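Local coordinates for uncharacterized conserved protein YiiM (Geobacillus stearothermophilus, PDB 5YHH) that probably acts as a molybdenum cofactor-dependent oxidoreductase of the MOSC family that confers resistance to hydroxylaminopurine, at residues Ile9-Pro17 and Thr29-Val40; Ala111-Arg122 and Gly148-Ile159. All blocks are in the same frame, centred on the assembly; numbering follows the deposited sequence.

Interaction 1. Residues Ile9-Pro17 and Thr29-Val40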
loop_
_atom_site.group_PDB
_atom_site.type_symbol
_atom_site.label_atom_id
_atom_site.label_comp_id
_atom_site.label_asym_id
_atom_site.label_seq_id
_atom_site.Cartn_x
_atom_site.Cartn_y
_atom_site.Cartn_z
ATOM N N ILE A 9 -10.179 6.968 5.077
ATOM C CA ILE A 9 -10.099 6.805 3.626
ATOM C C ILE A 9 -10.708 8.063 3.037
ATOM O O ILE A 9 -11.922 8.208 3.014
ATOM C CB ILE A 9 -10.896 5.532 3.135
ATOM C CG1 ILE A 9 -10.413 4.292 3.869
ATOM C CG2 ILE A 9 -10.761 5.334 1.620
ATOM C CD1 ILE A 9 -11.348 2.995 3.738
ATOM N N VAL A 10 -9.891 9.001 2.558
ATOM C CA VAL A 10 -10.482 10.234 2.025
ATOM C C VAL A 10 -11.033 10.010 0.636
ATOM O O VAL A 10 -11.999 10.659 0.259
ATOM C CB VAL A 10 -9.584 11.503 2.041
ATOM C CG1 VAL A 10 -9.600 12.156 3.410
ATOM C CG2 VAL A 10 -8.186 11.251 1.483
ATOM N N SER A 11 -10.516 9.013 -0.080
ATOM C CA SER A 11 -11.020 8.721 -1.404
ATOM C C SER A 11 -10.901 7.263 -1.711
ATOM O O SER A 11 -9.917 6.626 -1.366
ATOM C CB SER A 11 -10.294 9.554 -2.481
ATOM O OG SER A 11 -10.943 9.414 -3.737
ATOM N N ILE A 12 -11.949 6.728 -2.322
ATOM C CA ILE A 12 -11.941 5.383 -2.839
ATOM C C ILE A 12 -11.914 5.583 -4.333
ATOM O O ILE A 12 -12.762 6.282 -4.876
ATOM C CB ILE A 12 -13.212 4.580 -2.468
ATOM C CG1 ILE A 12 -13.404 4.466 -0.943
ATOM C CG2 ILE A 12 -13.187 3.207 -3.107
ATOM C CD1 ILE A 12 -14.877 3.983 -0.580
ATOM N N ASN A 13 -10.947 4.959 -4.984
ATOM C CA ASN A 13 -10.706 5.139 -6.394
ATOM C C ASN A 13 -10.896 3.823 -7.125
ATOM O O ASN A 13 -10.372 2.819 -6.683
ATOM C CB ASN A 13 -9.287 5.673 -6.580
ATOM C CG ASN A 13 -8.979 6.828 -5.620
ATOM O OD1 ASN A 13 -9.729 7.800 -5.566
ATOM N ND2 ASN A 13 -7.906 6.715 -4.846
ATOM N N VAL A 14 -11.596 3.844 -8.249
ATOM C CA VAL A 14 -11.881 2.624 -8.984
ATOM C C VAL A 14 -11.375 2.699 -10.427
ATOM O O VAL A 14 -11.535 3.727 -11.109
ATOM C CB VAL A 14 -13.391 2.308 -8.940
ATOM C CG1 VAL A 14 -13.745 1.171 -9.927
ATOM C CG2 VAL A 14 -13.794 1.930 -7.520
ATOM N N GLY A 15 -10.734 1.621 -10.875
ATOM C CA GLY A 15 -10.220 1.541 -12.239
ATOM C C GLY A 15 -11.011 0.610 -13.138
ATOM O O GLY A 15 -11.931 -0.078 -12.679
ATOM N N LYS A 16 -10.657 0.599 -14.426
ATOM C CA LYS A 16 -11.274 -0.309 -15.412
ATOM C C LYS A 16 -10.436 -1.573 -15.591
ATOM O O LYS A 16 -9.220 -1.482 -15.718
ATOM C CB LYS A 16 -11.424 0.377 -16.770
ATOM C CG LYS A 16 -12.212 1.674 -16.720
ATOM C CD LYS A 16 -12.844 2.035 -18.082
ATOM C CE LYS A 16 -13.507 3.412 -18.033
ATOM N NZ LYS A 16 -12.489 4.494 -17.787
ATOM N N PRO A 17 -11.073 -2.760 -15.582
ATOM C CA PRO A 17 -10.386 -4.000 -15.980
ATOM C C PRO A 17 -9.890 -4.044 -17.446
ATOM O O PRO A 17 -10.502 -3.432 -18.334
ATOM C CB PRO A 17 -11.463 -5.076 -15.760
ATOM C CG PRO A 17 -12.273 -4.570 -14.643
ATOM C CD PRO A 17 -12.279 -3.052 -14.777
ATOM N N THR A 29 -6.059 -5.128 -13.432
ATOM C CA THR A 29 -6.735 -3.831 -13.246
ATOM C C THR A 29 -5.763 -2.694 -13.530
ATOM O O THR A 29 -4.565 -2.802 -13.238
ATOM C CB THR A 29 -7.355 -3.660 -11.846
ATOM O OG1 THR A 29 -8.345 -4.682 -11.635
ATOM C CG2 THR A 29 -8.020 -2.278 -11.723
ATOM N N GLY A 30 -6.283 -1.628 -14.137
ATOM C CA GLY A 30 -5.465 -0.499 -14.529
ATOM C C GLY A 30 -4.991 0.320 -13.332
ATOM O O GLY A 30 -5.699 0.432 -12.302
ATOM N N ILE A 31 -3.783 0.882 -13.497
ATOM C CA ILE A 31 -3.215 1.897 -12.600
ATOM C C ILE A 31 -4.066 3.202 -12.589
ATOM O O ILE A 31 -4.031 3.941 -11.620
ATOM C CB ILE A 31 -1.718 2.200 -12.986
ATOM C CG1 ILE A 31 -0.914 2.714 -11.773
ATOM C CG2 ILE A 31 -1.614 3.136 -14.215
ATOM C CD1 ILE A 31 -0.492 1.560 -10.823
ATOM N N ASP A 32 -4.794 3.492 -13.670
ATOM C CA ASP A 32 -5.684 4.651 -13.703
ATOM C C ASP A 32 -6.970 4.292 -12.963
ATOM O O ASP A 32 -7.714 3.412 -13.391
ATOM C CB ASP A 32 -6.017 5.089 -15.125
ATOM C CG ASP A 32 -4.775 5.548 -15.917
ATOM O OD1 ASP A 32 -3.725 5.892 -15.315
ATOM O OD2 ASP A 32 -4.865 5.543 -17.163
ATOM N N LYS A 33 -7.181 4.949 -11.835
ATOM C CA LYS A 33 -8.379 4.780 -11.015
ATOM C C LYS A 33 -8.972 6.159 -10.742
ATOM O O LYS A 33 -8.235 7.117 -10.542
ATOM C CB LYS A 33 -8.033 4.077 -9.702
ATOM C CG LYS A 33 -7.437 2.697 -9.882
ATOM C CD LYS A 33 -7.169 2.049 -8.569
ATOM C CE LYS A 33 -6.720 0.627 -8.739
ATOM N NZ LYS A 33 -5.408 0.597 -9.399
ATOM N N THR A 34 -10.299 6.250 -10.747
ATOM C CA THR A 34 -11.030 7.519 -10.577
ATOM C C THR A 34 -11.752 7.488 -9.233
ATOM O O THR A 34 -12.369 6.464 -8.917
ATOM C CB THR A 34 -12.081 7.677 -11.690
ATOM O OG1 THR A 34 -11.476 7.351 -12.950
ATOM C CG2 THR A 34 -12.636 9.112 -11.748
ATOM N N PRO A 35 -11.683 8.592 -8.460
ATOM C CA PRO A 35 -12.473 8.744 -7.229
ATOM C C PRO A 35 -13.965 8.517 -7.486
ATOM O O PRO A 35 -14.490 9.064 -8.454
ATOM C CB PRO A 35 -12.245 10.203 -6.820
ATOM C CG PRO A 35 -10.893 10.548 -7.390
ATOM C CD PRO A 35 -10.754 9.728 -8.673
ATOM N N VAL A 36 -14.625 7.720 -6.648
ATOM C CA VAL A 36 -16.083 7.524 -6.754
ATOM C C VAL A 36 -16.790 8.130 -5.539
ATOM O O VAL A 36 -16.168 8.347 -4.508
ATOM C CB VAL A 36 -16.431 6.024 -6.884
ATOM C CG1 VAL A 36 -15.757 5.430 -8.138
ATOM C CG2 VAL A 36 -16.003 5.263 -5.610
ATOM N N ALA A 37 -18.088 8.407 -5.672
ATOM C CA ALA A 37 -18.872 9.068 -4.630
ATOM C C ALA A 37 -19.947 8.160 -4.100
ATOM O O ALA A 37 -21.027 8.629 -3.764
ATOM C CB ALA A 37 -19.529 10.323 -5.179
ATOM N N HIS A 38 -19.699 6.859 -4.048
ATOM C CA HIS A 38 -20.742 5.934 -3.616
ATOM C C HIS A 38 -20.116 4.777 -2.846
ATOM O O HIS A 38 -18.896 4.618 -2.861
ATOM C CB HIS A 38 -21.544 5.433 -4.825
ATOM C CG HIS A 38 -20.698 4.860 -5.918
ATOM N ND1 HIS A 38 -20.098 3.621 -5.822
ATOM C CD2 HIS A 38 -20.364 5.346 -7.136
ATOM C CE1 HIS A 38 -19.415 3.376 -6.928
ATOM N NE2 HIS A 38 -19.559 4.407 -7.741
ATOM N N PRO A 39 -20.939 3.984 -2.149
ATOM C CA PRO A 39 -20.409 2.819 -1.440
ATOM C C PRO A 39 -19.770 1.777 -2.351
ATOM O O PRO A 39 -20.223 1.566 -3.465
ATOM C CB PRO A 39 -21.646 2.237 -0.742
ATOM C CG PRO A 39 -22.500 3.421 -0.514
ATOM C CD PRO A 39 -22.318 4.283 -1.732
ATOM N N VAL A 40 -18.714 1.152 -1.859
ATOM C CA VAL A 40 -17.929 0.208 -2.625
ATOM C C VAL A 40 -17.792 -1.052 -1.762
ATOM O O VAL A 40 -17.506 -0.960 -0.568
ATOM C CB VAL A 40 -16.546 0.814 -2.972
ATOM C CG1 VAL A 40 -15.625 -0.206 -3.619
ATOM C CG2 VAL A 40 -16.703 2.090 -3.894
HETATM O O HOH W 1 -13.832 8.895 -3.263
#
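The carboxamide of Asn13 and the pyrrolidine ring of Pro35 meet at an angle, with OD1 of Asn13 3.5 Å from CG of Pro35. Ser11 OG donates a hydrogen bond to the same OD1 and also rests against Pro35 CB at 3.4 Å, while Asn13 ND2 bonds Thr94 OG1 and Glu91 O; the amide is thus fixed through both its ends. The other flat group, the His38 ring, has CB of Val36 over one face, and its ND1 bonds Pro39 O.

On the face of Asn13 and Pro35, the CB atoms of Asn13 and Lys33 pack at 3.7 Å. The Lys33 chain bends only at its last torsion (chi4 66°), bringing NZ to Gly30 O, with Gly90 O as a further partner. Val14 N bonds Thr34 O and Thr34 N bonds Val14 O, each at 2.8 Å, and Val36 N bonds Ile12 O at 2.9 Å. One water joins Ile12 N to Val36 O. CG2 of Ile12 and CG2 of Val40 reach each other tip to tip at 3.8 Å. Val10 and Ser11 both face Thr94, a classic beta bulge. Strands 8-19 and 27-35 form an antiparallel beta hairpin, with 27-35 at one edge of the mixed sheet.

Interaction 2. Residues Ala111-Arg122 and Gly148-Ile159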
loop_
_atom_site.group_PDB
_atom_site.type_symbol
_atom_site.label_atom_id
_atom_site.label_comp_id
_atom_site.label_asym_id
_atom_site.label_seq_id
_atom_site.Cartn_x
_atom_site.Cartn_y
_atom_site.Cartn_z
ATOM N N ALA A 111 -12.713 -0.742 8.666
ATOM C CA ALA A 111 -13.054 0.263 7.681
ATOM C C ALA A 111 -14.441 -0.016 7.189
ATOM O O ALA A 111 -14.663 -1.030 6.540
ATOM C CB ALA A 111 -12.062 0.208 6.501
ATOM N N GLY A 112 -15.401 0.852 7.511
ATOM C CA GLY A 112 -16.798 0.541 7.193
ATOM C C GLY A 112 -17.223 -0.724 7.915
ATOM O O GLY A 112 -16.927 -0.874 9.096
ATOM N N THR A 113 -17.873 -1.647 7.206
ATOM C CA THR A 113 -18.192 -2.958 7.749
ATOM C C THR A 113 -17.065 -4.009 7.473
ATOM O O THR A 113 -17.212 -5.202 7.773
ATOM C CB THR A 113 -19.548 -3.422 7.188
ATOM O OG1 THR A 113 -19.471 -3.545 5.753
ATOM C CG2 THR A 113 -20.646 -2.411 7.550
ATOM N N ALA A 114 -15.943 -3.576 6.914
ATOM C CA ALA A 114 -14.830 -4.478 6.578
ATOM C C ALA A 114 -13.715 -4.507 7.653
ATOM O O ALA A 114 -13.581 -3.580 8.439
ATOM C CB ALA A 114 -14.226 -4.083 5.191
ATOM N N LEU A 115 -12.905 -5.569 7.647
ATOM C CA LEU A 115 -11.683 -5.657 8.465
ATOM C C LEU A 115 -10.523 -5.950 7.546
ATOM O O LEU A 115 -10.579 -6.904 6.754
ATOM C CB LEU A 115 -11.713 -6.804 9.453
ATOM C CG LEU A 115 -12.078 -6.589 10.899
ATOM C CD1 LEU A 115 -12.369 -7.980 11.508
ATOM C CD2 LEU A 115 -10.968 -5.840 11.640
ATOM N N VAL A 116 -9.466 -5.168 7.696
ATOM C CA VAL A 116 -8.304 -5.256 6.831
ATOM C C VAL A 116 -7.014 -5.304 7.656
ATOM O O VAL A 116 -6.977 -4.856 8.798
ATOM C CB VAL A 116 -8.266 -4.113 5.814
ATOM C CG1 VAL A 116 -9.458 -4.186 4.847
ATOM C CG2 VAL A 116 -8.190 -2.730 6.499
ATOM N N GLN A 117 -5.974 -5.894 7.070
ATOM C CA GLN A 117 -4.693 -6.073 7.741
ATOM C C GLN A 117 -3.576 -5.678 6.797
ATOM O O GLN A 117 -3.565 -6.111 5.642
ATOM C CB GLN A 117 -4.470 -7.534 8.140
ATOM C CG GLN A 117 -3.212 -7.771 9.002
ATOM C CD GLN A 117 -3.055 -9.209 9.452
ATOM O OE1 GLN A 117 -3.134 -10.146 8.642
ATOM N NE2 GLN A 117 -2.809 -9.402 10.750
ATOM N N VAL A 118 -2.608 -4.936 7.324
ATOM C CA VAL A 118 -1.413 -4.537 6.557
ATOM C C VAL A 118 -0.561 -5.756 6.267
ATOM O O VAL A 118 -0.249 -6.524 7.177
ATOM C CB VAL A 118 -0.585 -3.458 7.323
ATOM C CG1 VAL A 118 0.681 -3.061 6.546
ATOM C CG2 VAL A 118 -1.446 -2.217 7.600
ATOM N N SER A 119 -0.210 -5.929 5.002
ATOM C CA SER A 119 0.490 -7.124 4.513
ATOM C C SER A 119 1.904 -6.911 3.991
ATOM O O SER A 119 2.736 -7.813 4.077
ATOM C CB SER A 119 -0.319 -7.752 3.389
ATOM O OG SER A 119 -0.452 -6.883 2.282
ATOM N N GLN A 120 2.148 -5.740 3.400
ATOM C CA GLN A 120 3.433 -5.409 2.802
ATOM C C GLN A 120 3.488 -3.933 2.361
ATOM O O GLN A 120 2.445 -3.315 2.125
ATOM C CB GLN A 120 3.672 -6.295 1.575
ATOM C CG GLN A 120 2.641 -6.140 0.463
ATOM C CD GLN A 120 3.106 -6.766 -0.858
ATOM O OE1 GLN A 120 3.071 -7.957 -0.984
ATOM N NE2 GLN A 120 3.575 -5.938 -1.823
ATOM N N PRO A 121 4.709 -3.374 2.233
ATOM C CA PRO A 121 4.908 -2.118 1.499
ATOM C C PRO A 121 4.541 -2.283 0.035
ATOM O O PRO A 121 4.509 -3.396 -0.479
ATOM C CB PRO A 121 6.425 -1.871 1.636
ATOM C CG PRO A 121 6.847 -2.746 2.757
ATOM C CD PRO A 121 6.007 -3.948 2.646
ATOM N N ARG A 122 4.212 -1.184 -0.620
ATOM C CA ARG A 122 3.957 -1.164 -2.044
ATOM C C ARG A 122 5.280 -0.771 -2.699
ATOM O O ARG A 122 5.977 0.092 -2.225
ATOM C CB ARG A 122 2.864 -0.127 -2.359
ATOM C CG ARG A 122 2.556 0.086 -3.846
ATOM C CD ARG A 122 3.328 1.235 -4.463
ATOM N NE ARG A 122 2.974 1.442 -5.880
ATOM C CZ ARG A 122 1.959 2.201 -6.320
ATOM N NH1 ARG A 122 1.158 2.886 -5.464
ATOM N NH2 ARG A 122 1.751 2.280 -7.638
ATOM N N GLY A 148 3.515 4.093 0.251
ATOM C CA GLY A 148 2.258 3.412 0.610
ATOM C C GLY A 148 2.443 1.910 0.850
ATOM O O GLY A 148 3.554 1.425 1.020
ATOM N N PHE A 149 1.337 1.176 0.893
ATOM C CA PHE A 149 1.338 -0.203 1.425
ATOM C C PHE A 149 0.036 -0.898 1.032
ATOM O O PHE A 149 -0.940 -0.253 0.609
ATOM C CB PHE A 149 1.522 -0.226 2.958
ATOM C CG PHE A 149 0.756 0.901 3.685
ATOM C CD1 PHE A 149 -0.579 0.773 3.957
ATOM C CD2 PHE A 149 1.375 2.086 3.987
ATOM C CE1 PHE A 149 -1.287 1.802 4.586
ATOM C CE2 PHE A 149 0.666 3.143 4.625
ATOM C CZ PHE A 149 -0.659 2.982 4.910
ATOM N N TYR A 150 0.014 -2.214 1.180
ATOM C CA TYR A 150 -1.170 -2.960 0.852
ATOM C C TYR A 150 -1.829 -3.494 2.122
ATOM O O TYR A 150 -1.155 -3.742 3.120
ATOM C CB TYR A 150 -0.791 -4.175 0.004
ATOM C CG TYR A 150 -0.459 -3.889 -1.420
ATOM C CD1 TYR A 150 0.856 -3.659 -1.810
ATOM C CD2 TYR A 150 -1.444 -3.935 -2.399
ATOM C CE1 TYR A 150 1.179 -3.455 -3.138
ATOM C CE2 TYR A 150 -1.131 -3.734 -3.732
ATOM C CZ TYR A 150 0.164 -3.470 -4.081
ATOM O OH TYR A 150 0.459 -3.263 -5.377
ATOM N N PHE A 151 -3.127 -3.760 1.997
ATOM C CA PHE A 151 -3.895 -4.553 2.951
ATOM C C PHE A 151 -4.436 -5.819 2.296
ATOM O O PHE A 151 -4.823 -5.828 1.114
ATOM C CB PHE A 151 -5.157 -3.799 3.399
ATOM C CG PHE A 151 -4.921 -2.493 4.090
ATOM C CD1 PHE A 151 -4.713 -2.437 5.459
ATOM C CD2 PHE A 151 -5.010 -1.298 3.384
ATOM C CE1 PHE A 151 -4.552 -1.204 6.109
ATOM C CE2 PHE A 151 -4.858 -0.077 4.020
ATOM C CZ PHE A 151 -4.623 -0.027 5.379
ATOM N N ARG A 152 -4.528 -6.871 3.102
ATOM C CA ARG A 152 -5.386 -8.021 2.819
ATOM C C ARG A 152 -6.729 -7.788 3.520
ATOM O O ARG A 152 -6.825 -7.020 4.494
ATOM C CB ARG A 152 -4.725 -9.327 3.300
ATOM C CG ARG A 152 -4.528 -9.450 4.821
ATOM C CD ARG A 152 -4.122 -10.895 5.207
ATOM N NE ARG A 152 -2.838 -11.249 4.584
ATOM C CZ ARG A 152 -1.636 -10.901 5.045
ATOM N NH1 ARG A 152 -1.505 -10.246 6.187
ATOM N NH2 ARG A 152 -0.553 -11.264 4.382
ATOM N N VAL A 153 -7.772 -8.439 3.023
ATOM C CA VAL A 153 -9.084 -8.308 3.609
ATOM C C VAL A 153 -9.354 -9.519 4.494
ATOM O O VAL A 153 -9.421 -10.658 3.992
ATOM C CB VAL A 153 -10.140 -8.190 2.515
ATOM C CG1 VAL A 153 -11.539 -8.205 3.142
ATOM C CG2 VAL A 153 -9.848 -6.917 1.663
ATOM N N LEU A 154 -9.483 -9.264 5.799
ATOM C CA LEU A 154 -9.806 -10.301 6.788
ATOM C C LEU A 154 -11.283 -10.605 6.830
ATOM O O LEU A 154 -11.684 -11.769 7.012
ATOM C CB LEU A 154 -9.335 -9.894 8.201
ATOM C CG LEU A 154 -7.826 -9.622 8.333
ATOM C CD1 LEU A 154 -7.465 -9.229 9.780
ATOM C CD2 LEU A 154 -6.975 -10.809 7.836
ATOM N N GLN A 155 -12.106 -9.561 6.715
ATOM C CA GLN A 155 -13.558 -9.731 6.633
ATOM C C GLN A 155 -14.090 -8.759 5.568
ATOM O O GLN A 155 -13.797 -7.556 5.568
ATOM C CB GLN A 155 -14.258 -9.582 8.010
ATOM C CG GLN A 155 -15.719 -8.980 7.927
ATOM C CD GLN A 155 -16.412 -8.690 9.279
ATOM O OE1 GLN A 155 -16.737 -9.610 10.022
ATOM N NE2 GLN A 155 -16.673 -7.403 9.568
ATOM N N GLU A 156 -14.812 -9.321 4.604
ATOM C CA GLU A 156 -15.417 -8.548 3.515
ATOM C C GLU A 156 -16.437 -7.577 4.081
ATOM O O GLU A 156 -17.033 -7.833 5.120
ATOM C CB GLU A 156 -16.121 -9.507 2.524
ATOM C CG GLU A 156 -15.152 -10.293 1.719
ATOM C CD GLU A 156 -15.796 -11.165 0.645
ATOM O OE1 GLU A 156 -16.986 -11.569 0.790
ATOM O OE2 GLU A 156 -15.075 -11.429 -0.349
ATOM N N GLY A 157 -16.639 -6.449 3.419
ATOM C CA GLY A 157 -17.704 -5.537 3.821
ATOM C C GLY A 157 -17.889 -4.428 2.814
ATOM O O GLY A 157 -17.590 -4.605 1.618
ATOM N N VAL A 158 -18.369 -3.286 3.302
ATOM C CA VAL A 158 -18.710 -2.141 2.469
ATOM C C VAL A 158 -18.147 -0.889 3.134
ATOM O O VAL A 158 -18.187 -0.757 4.354
ATOM C CB VAL A 158 -20.237 -2.016 2.250
ATOM C CG1 VAL A 158 -20.558 -0.814 1.336
ATOM C CG2 VAL A 158 -20.809 -3.328 1.658
ATOM N N ILE A 159 -17.599 0.002 2.312
ATOM C CA ILE A 159 -17.028 1.273 2.767
ATOM C C ILE A 159 -17.532 2.412 1.885
ATOM O O ILE A 159 -17.909 2.199 0.732
ATOM C CB ILE A 159 -15.481 1.269 2.653
ATOM C CG1 ILE A 159 -15.063 0.864 1.247
ATOM C CG2 ILE A 159 -14.853 0.306 3.637
ATOM C CD1 ILE A 159 -13.577 1.105 0.955
HETATM O O HOH W 2 -19.177 -7.107 6.952
#
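Backbone hydrogen bonds link Gln117 with Arg152 in both directions, part of an antiparallel ladder that continues through Ser119 N to Tyr150 O and Tyr150 N to Gln120 O. At Leu115 the register slips by one residue: its carbonyl oxygen accepts from both Leu154 N (2.8 Å) and Gln155 N (3.1 Å), a classic beta bulge. Beyond it, the type II' turn from Ala111 to Ala114 is tied to segment 148-159 by Thr113, whose OG1 takes the N-H of Val158 at 2.7 Å and whose carbonyl takes Gln155 NE2.

Among the polar side chains, Gln117 and Arg152 run alongside each other with amide and guanidinium planes nearly perpendicular (84°). Arg152 NH1 reaches Gln117 OE1 at 2.9 Å from above the amide plane, and Ser119 CB lies over one face of the guanidinium, which also engages Asp62 and Ala202. Gln120 follows Tyr150 in the same way, its NE2 3.5 Å from Tyr150 CD1 and bonded to Pro121 O, which sits at the ring edge, while OE1 bonds Ser204. Arg122 bonds Phe89 O and the cysteinesulfonic acid at position 125.

Two of the apolar contacts are on Phe151. Val116 CG2, held between backbone N and carbonyl carbon (chi1 of CG1 -64°), lies over the ring face in a CH-pi contact, 4.1 Å from the centroid, while Val118 CG2 approaches CE1 obliquely at 3.6 Å.

Trp93 of strand 93-96 meets Phe151 and also touches Val116 and Ile159. Strand 108-111 flanks strand 114-121, and helix 177-185 packs on Val118 and Pro121.

Residues 9-40 of interaction 1 all precede residues 111-159 of interaction 2, and the centres of the two contacts are 15 Å apart. Both belong to the same mixed sheet: the hairpin of strands 8-19 and 27-35 forms one end, and strands 93-96 and 65-69 separate it from the neighbouring pair 149-153 and 114-121. A second, direct junction bypasses those strands. Val40 N probably bonds Ile159 O at 2.9 Å, in the two-stranded sheet of 40-42 and 157-159, and Ile12 CD1 packs on Ile159 CD1 at 3.5 Å. The N-terminal hairpin is therefore joined to the MOSC core both through the sheet and through strands 40-42 and 157-159, which follow 27-35 and 149-153.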